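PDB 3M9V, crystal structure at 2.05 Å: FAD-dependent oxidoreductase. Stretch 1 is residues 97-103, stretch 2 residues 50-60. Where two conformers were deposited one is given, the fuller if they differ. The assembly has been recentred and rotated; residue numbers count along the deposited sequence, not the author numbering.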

ATOM      1  N   SER A  97       3.149  17.042 -21.405  1.00 11.63           N
ATOM      2  CA  SER A  97       2.894  18.487 -21.485  1.00 14.39           C
ATOM      3  C   SER A  97       2.088  18.832 -22.719  1.00 15.24           C
ATOM      4  O   SER A  97       1.164  19.627 -22.605  1.00 12.72           O
ATOM      5  CB  SER A  97       4.160  19.356 -21.574  1.00 11.89           C
ATOM      6  OG  SER A  97       4.877  19.251 -20.351  1.00 16.03           O
ATOM      7  N   THR A  98       2.423  18.248 -23.871  1.00 13.78           N
ATOM      8  CA  THR A  98       1.649  18.582 -25.069  1.00 15.64           C
ATOM      9  C   THR A  98       0.202  18.121 -24.934  1.00 15.08           C
ATOM     10  O   THR A  98      -0.733  18.771 -25.403  1.00 16.95           O
ATOM     11  CB  THR A  98       2.264  17.858 -26.295  1.00 17.16           C
ATOM     12  OG1 THR A  98       3.605  18.329 -26.468  1.00 17.55           O
ATOM     13  CG2 THR A  98       1.463  18.068 -27.565  1.00 16.68           C
ATOM     14  N   ALA A  99       0.021  16.932 -24.361  1.00 15.13           N
ATOM     15  CA  ALA A  99      -1.327  16.418 -24.153  1.00 15.27           C
ATOM     16  C   ALA A  99      -2.122  17.329 -23.214  1.00 14.65           C
ATOM     17  O   ALA A  99      -3.321  17.489 -23.414  1.00 17.06           O
ATOM     18  CB  ALA A  99      -1.282  14.973 -23.592  1.00 12.76           C
ATOM     19  N   LEU A 100      -1.491  17.850 -22.168  1.00 14.84           N
ATOM     20  CA  LEU A 100      -2.200  18.584 -21.132  1.00 15.58           C
ATOM     21  C   LEU A 100      -2.681  19.894 -21.781  1.00 17.79           C
ATOM     22  O   LEU A 100      -3.834  20.305 -21.602  1.00 15.11           O
ATOM     23  CB  LEU A 100      -1.250  18.911 -19.975  1.00 15.57           C
ATOM     24  CG  LEU A 100      -1.847  19.863 -18.917  1.00 17.32           C
ATOM     25  CD1 LEU A 100      -3.059  19.188 -18.348  1.00 19.91           C
ATOM     26  CD2 LEU A 100      -0.887  20.201 -17.764  1.00 13.50           C
ATOM     27  N   ALA A 101      -1.798  20.532 -22.555  1.00 14.69           N
ATOM     28  CA  ALA A 101      -2.207  21.715 -23.301  1.00 15.43           C
ATOM     29  C   ALA A 101      -3.286  21.396 -24.324  1.00 15.45           C
ATOM     30  O   ALA A 101      -4.259  22.122 -24.369  1.00 14.01           O
ATOM     31  CB  ALA A 101      -1.038  22.413 -23.991  1.00 13.41           C
ATOM     32  N   LEU A 102      -3.112  20.361 -25.156  1.00 16.48           N
ATOM     33  CA  LEU A 102      -4.180  19.977 -26.072  1.00 16.76           C
ATOM     34  C   LEU A 102      -5.551  19.716 -25.444  1.00 16.53           C
ATOM     35  O   LEU A 102      -6.571  20.058 -26.042  1.00 17.45           O
ATOM     36  CB  LEU A 102      -3.764  18.762 -26.904  1.00 15.31           C
ATOM     37  CG  LEU A 102      -4.730  18.307 -27.995  1.00 20.08           C
ATOM     38  CD1 LEU A 102      -4.803  19.462 -29.005  1.00 24.48           C
ATOM     39  CD2 LEU A 102      -4.132  17.075 -28.683  1.00 18.04           C
ATOM     40  N   HIS A 103      -5.591  19.066 -24.282  1.00 15.27           N
ATOM     41  CA  HIS A 103      -6.845  18.854 -23.569  1.00 13.92           C
ATOM     42  C   HIS A 103      -7.618  20.176 -23.401  1.00 15.43           C
ATOM     43  O   HIS A 103      -8.845  20.168 -23.513  1.00 15.69           O
ATOM     44  CB  HIS A 103      -6.610  18.276 -22.167  1.00 12.03           C
ATOM     45  CG  HIS A 103      -7.816  18.346 -21.284  1.00 13.62           C
ATOM     46  ND1 HIS A 103      -8.034  19.376 -20.388  1.00 14.28           N
ATOM     47  CD2 HIS A 103      -8.900  17.536 -21.198  1.00 14.53           C
ATOM     48  CE1 HIS A 103      -9.183  19.181 -19.759  1.00 12.78           C
ATOM     49  NE2 HIS A 103      -9.736  18.081 -20.249  1.00 18.56           N
TER
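Stretch 2, residues 50-60: TFPTDTFDALR

Stretch 2 enters as an extended loop and turns into a helix against stretch 1, which is helical throughout. Phe51, at phi/psi -82/140, precedes Pro52 at the N-cap position; from Thr53 to Arg60 the torsions are helical, and bonds such as Asp57 N to Thr53 O (2.8 Å) and Arg60 N to Phe56 O (3.0 Å) confirm the assignment. The two helices run in broadly the same direction, with a signed crossing angle of -46° and a closest axial approach of 11.5 Å. That spacing leaves room for side chains between the backbones. The register follows from the nearest CA pairs: Thr98 CA to Pro52 CA, 7.6 Å, and Leu102 CA to Phe56 CA, 8.6 Å, a step of four residues in both stretches.

Apolar packing centres on Phe56. Its CA-to-CB bond points sideways, but with chi1 at -80° the ring end comes nearer to stretch 1. Phe56 CZ lies 3.8 Å from Ala101 CB and 3.8 Å from Thr98 O. The backbone atoms Thr98 O and Leu102 N both sit at the ring edge, near its plane; they are bonded to each other within their helix (2.9 Å), so the ring tip abuts a backbone hydrogen bond. Ala101 also meets the edge of the Phe51 ring, CB to CE1 at 4.0 Å. Farther along, Leu102 CD1 is 4.4 Å from both Phe56 CE1 and Leu59 CD1, a looser fit.

Around Thr98, van der Waals contacts include OG1 to Pro52 CG at 4.0 Å and CG2 to Thr55 CG2 at 4.1 Å.

No direct hydrogen bond joins the stretches. The polar link is a water whose O lies 2.7 Å from Thr98 OG1, to which it donates, and 2.8 Å from Thr55 OG1, to which it is also hydrogen-bonded, bridging the two threonines beside their methyl contact.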

ATOM      1  N   THR A  50      10.129  25.241 -22.221  1.00 21.94           N
ATOM      2  CA  THR A  50       9.608  26.113 -23.267  1.00 21.85           C
ATOM      3  C   THR A  50       8.479  25.385 -23.981  1.00 21.53           C
ATOM      4  O   THR A  50       8.452  24.156 -24.090  1.00 20.50           O
ATOM      5  CB  THR A  50      10.689  26.447 -24.337  1.00 21.73           C
ATOM      6  OG1 THR A  50      11.177  25.231 -24.919  1.00 24.35           O
ATOM      7  CG2 THR A  50      11.852  27.258 -23.752  1.00 23.16           C
ATOM      8  N   PHE A  51       7.532  26.165 -24.480  1.00 21.09           N
ATOM      9  CA  PHE A  51       6.309  25.609 -25.032  1.00 22.28           C
ATOM     10  C   PHE A  51       6.596  25.160 -26.476  1.00 22.37           C
ATOM     11  O   PHE A  51       7.329  25.832 -27.199  1.00 22.27           O
ATOM     12  CB  PHE A  51       5.229  26.687 -24.946  1.00 20.66           C
ATOM     13  CG  PHE A  51       3.889  26.192 -25.349  1.00 22.01           C
ATOM     14  CD1 PHE A  51       3.068  25.544 -24.425  1.00 19.31           C
ATOM     15  CD2 PHE A  51       3.478  26.328 -26.673  1.00 22.45           C
ATOM     16  CE1 PHE A  51       1.839  25.043 -24.836  1.00 15.03           C
ATOM     17  CE2 PHE A  51       2.242  25.840 -27.083  1.00 19.67           C
ATOM     18  CZ  PHE A  51       1.424  25.192 -26.167  1.00 20.21           C
ATOM     19  N   PRO A  52       6.062  24.010 -26.912  1.00 22.27           N
ATOM     20  CA  PRO A  52       6.401  23.580 -28.271  1.00 20.45           C
ATOM     21  C   PRO A  52       5.527  24.284 -29.322  1.00 22.13           C
ATOM     22  O   PRO A  52       4.549  23.708 -29.795  1.00 19.60           O
ATOM     23  CB  PRO A  52       6.081  22.084 -28.210  1.00 22.06           C
ATOM     24  CG  PRO A  52       4.830  22.033 -27.313  1.00 20.46           C
ATOM     25  CD  PRO A  52       5.170  23.050 -26.227  1.00 21.84           C
ATOM     26  N   THR A  53       5.838  25.534 -29.672  1.00 22.58           N
ATOM     27  CA  THR A  53       4.938  26.313 -30.519  0.50 22.25           C
ATOM     28  C   THR A  53       4.795  25.660 -31.887  1.00 21.23           C
ATOM     29  O   THR A  53       3.730  25.732 -32.498  1.00 22.55           O
ATOM     30  CB  THR A  53       5.434  27.756 -30.730  0.50 23.07           C
ATOM     31  OG1 THR A  53       6.790  27.700 -31.182  0.50 23.35           O
ATOM     32  CG2 THR A  53       5.349  28.553 -29.427  0.50 22.88           C
ATOM     33  N   ASP A  54       5.839  24.985 -32.351  1.00 19.61           N
ATOM     34  CA  ASP A  54       5.775  24.356 -33.678  1.00 22.42           C
ATOM     35  C   ASP A  54       4.843  23.151 -33.758  1.00 21.35           C
ATOM     36  O   ASP A  54       4.238  22.848 -34.803  1.00 17.43           O
ATOM     37  CB  ASP A  54       7.162  23.871 -34.148  1.00 23.39           C
ATOM     38  CG  ASP A  54       7.944  23.154 -33.050  1.00 27.01           C
ATOM     39  OD1 ASP A  54       8.584  22.098 -33.267  1.00 33.74           O
ATOM     40  OD2 ASP A  54       7.897  23.665 -31.912  1.00 38.83           O
ATOM     41  N   THR A  55       4.720  22.425 -32.648  1.00 18.68           N
ATOM     42  CA  THR A  55       3.762  21.321 -32.681  1.00 16.96           C
ATOM     43  C   THR A  55       2.367  21.902 -32.848  1.00 17.29           C
ATOM     44  O   THR A  55       1.526  21.361 -33.578  1.00 17.10           O
ATOM     45  CB  THR A  55       3.812  20.585 -31.324  1.00 19.62           C
ATOM     46  OG1 THR A  55       5.075  19.916 -31.267  1.00 19.55           O
ATOM     47  CG2 THR A  55       2.647  19.614 -31.221  1.00 20.58           C
ATOM     48  N   PHE A  56       2.102  22.983 -32.117  1.00 18.16           N
ATOM     49  CA  PHE A  56       0.765  23.574 -32.171  1.00 21.23           C
ATOM     50  C   PHE A  56       0.495  24.263 -33.495  1.00 23.56           C
ATOM     51  O   PHE A  56      -0.623  24.189 -34.017  1.00 25.17           O
ATOM     52  CB  PHE A  56       0.465  24.454 -30.955  1.00 20.01           C
ATOM     53  CG  PHE A  56       0.083  23.593 -29.786  1.00 24.62           C
ATOM     54  CD1 PHE A  56      -1.258  23.308 -29.521  1.00 22.65           C
ATOM     55  CD2 PHE A  56       1.079  22.981 -29.029  1.00 21.45           C
ATOM     56  CE1 PHE A  56      -1.592  22.423 -28.478  1.00 27.93           C
ATOM     57  CE2 PHE A  56       0.742  22.092 -27.999  1.00 23.91           C
ATOM     58  CZ  PHE A  56      -0.596  21.821 -27.725  1.00 20.09           C
ATOM     59  N   ASP A  57       1.534  24.852 -34.084  1.00 24.91           N
ATOM     60  CA  ASP A  57       1.315  25.349 -35.447  1.00 26.45           C
ATOM     61  C   ASP A  57       0.888  24.214 -36.376  1.00 26.18           C
ATOM     62  O   ASP A  57      -0.058  24.368 -37.140  1.00 26.87           O
ATOM     63  CB  ASP A  57       2.516  26.103 -36.029  1.00 25.87           C
ATOM     64  CG  ASP A  57       2.735  27.453 -35.377  1.00 31.50           C
ATOM     65  OD1 ASP A  57       1.808  28.043 -34.779  1.00 34.80           O
ATOM     66  OD2 ASP A  57       3.884  27.931 -35.426  1.00 38.50           O
ATOM     67  N   ALA A  58       1.549  23.060 -36.322  1.00 26.93           N
ATOM     68  CA  ALA A  58       1.116  21.955 -37.179  1.00 27.01           C
ATOM     69  C   ALA A  58      -0.304  21.447 -36.903  1.00 28.27           C
ATOM     70  O   ALA A  58      -1.028  21.076 -37.835  1.00 28.18           O
ATOM     71  CB  ALA A  58       2.135  20.802 -37.122  1.00 25.05           C
ATOM     72  N   LEU A  59      -0.729  21.410 -35.641  1.00 27.41           N
ATOM     73  CA  LEU A  59      -2.058  20.868 -35.352  1.00 28.38           C
ATOM     74  C   LEU A  59      -3.130  21.831 -35.847  1.00 30.86           C
ATOM     75  O   LEU A  59      -4.188  21.407 -36.322  1.00 28.38           O
ATOM     76  CB  LEU A  59      -2.252  20.616 -33.852  1.00 28.36           C
ATOM     77  CG  LEU A  59      -1.304  19.597 -33.195  1.00 29.86           C
ATOM     78  CD1 LEU A  59      -1.327  19.623 -31.662  1.00 24.27           C
ATOM     79  CD2 LEU A  59      -1.545  18.170 -33.708  1.00 26.81           C
ATOM     80  N   ARG A  60      -2.847  23.126 -35.701  1.00 31.77           N
ATOM     81  CA  ARG A  60      -3.729  24.189 -36.184  1.00 34.77           C
ATOM     82  C   ARG A  60      -3.988  24.065 -37.681  1.00 35.83           C
ATOM     83  O   ARG A  60      -5.140  23.997 -38.093  1.00 34.77           O
ATOM     84  CB  ARG A  60      -3.183  25.588 -35.878  1.00 34.37           C
ATOM     85  CG  ARG A  60      -3.107  25.880 -34.382  1.00 39.73           C
ATOM     86  CD  ARG A  60      -2.374  27.175 -34.057  1.00 49.70           C
ATOM     87  NE  ARG A  60      -2.814  28.257 -34.931  1.00 53.40           N
ATOM     88  CZ  ARG A  60      -2.039  28.876 -35.818  1.00 55.82           C
ATOM     89  NH1 ARG A  60      -0.755  28.567 -35.950  1.00 53.75           N
ATOM     90  NH2 ARG A  60      -2.558  29.831 -36.580  1.00 57.04           N
TER
HETATM   91  O   HOH W   1       5.033  18.771 -28.723  1.00 17.57           O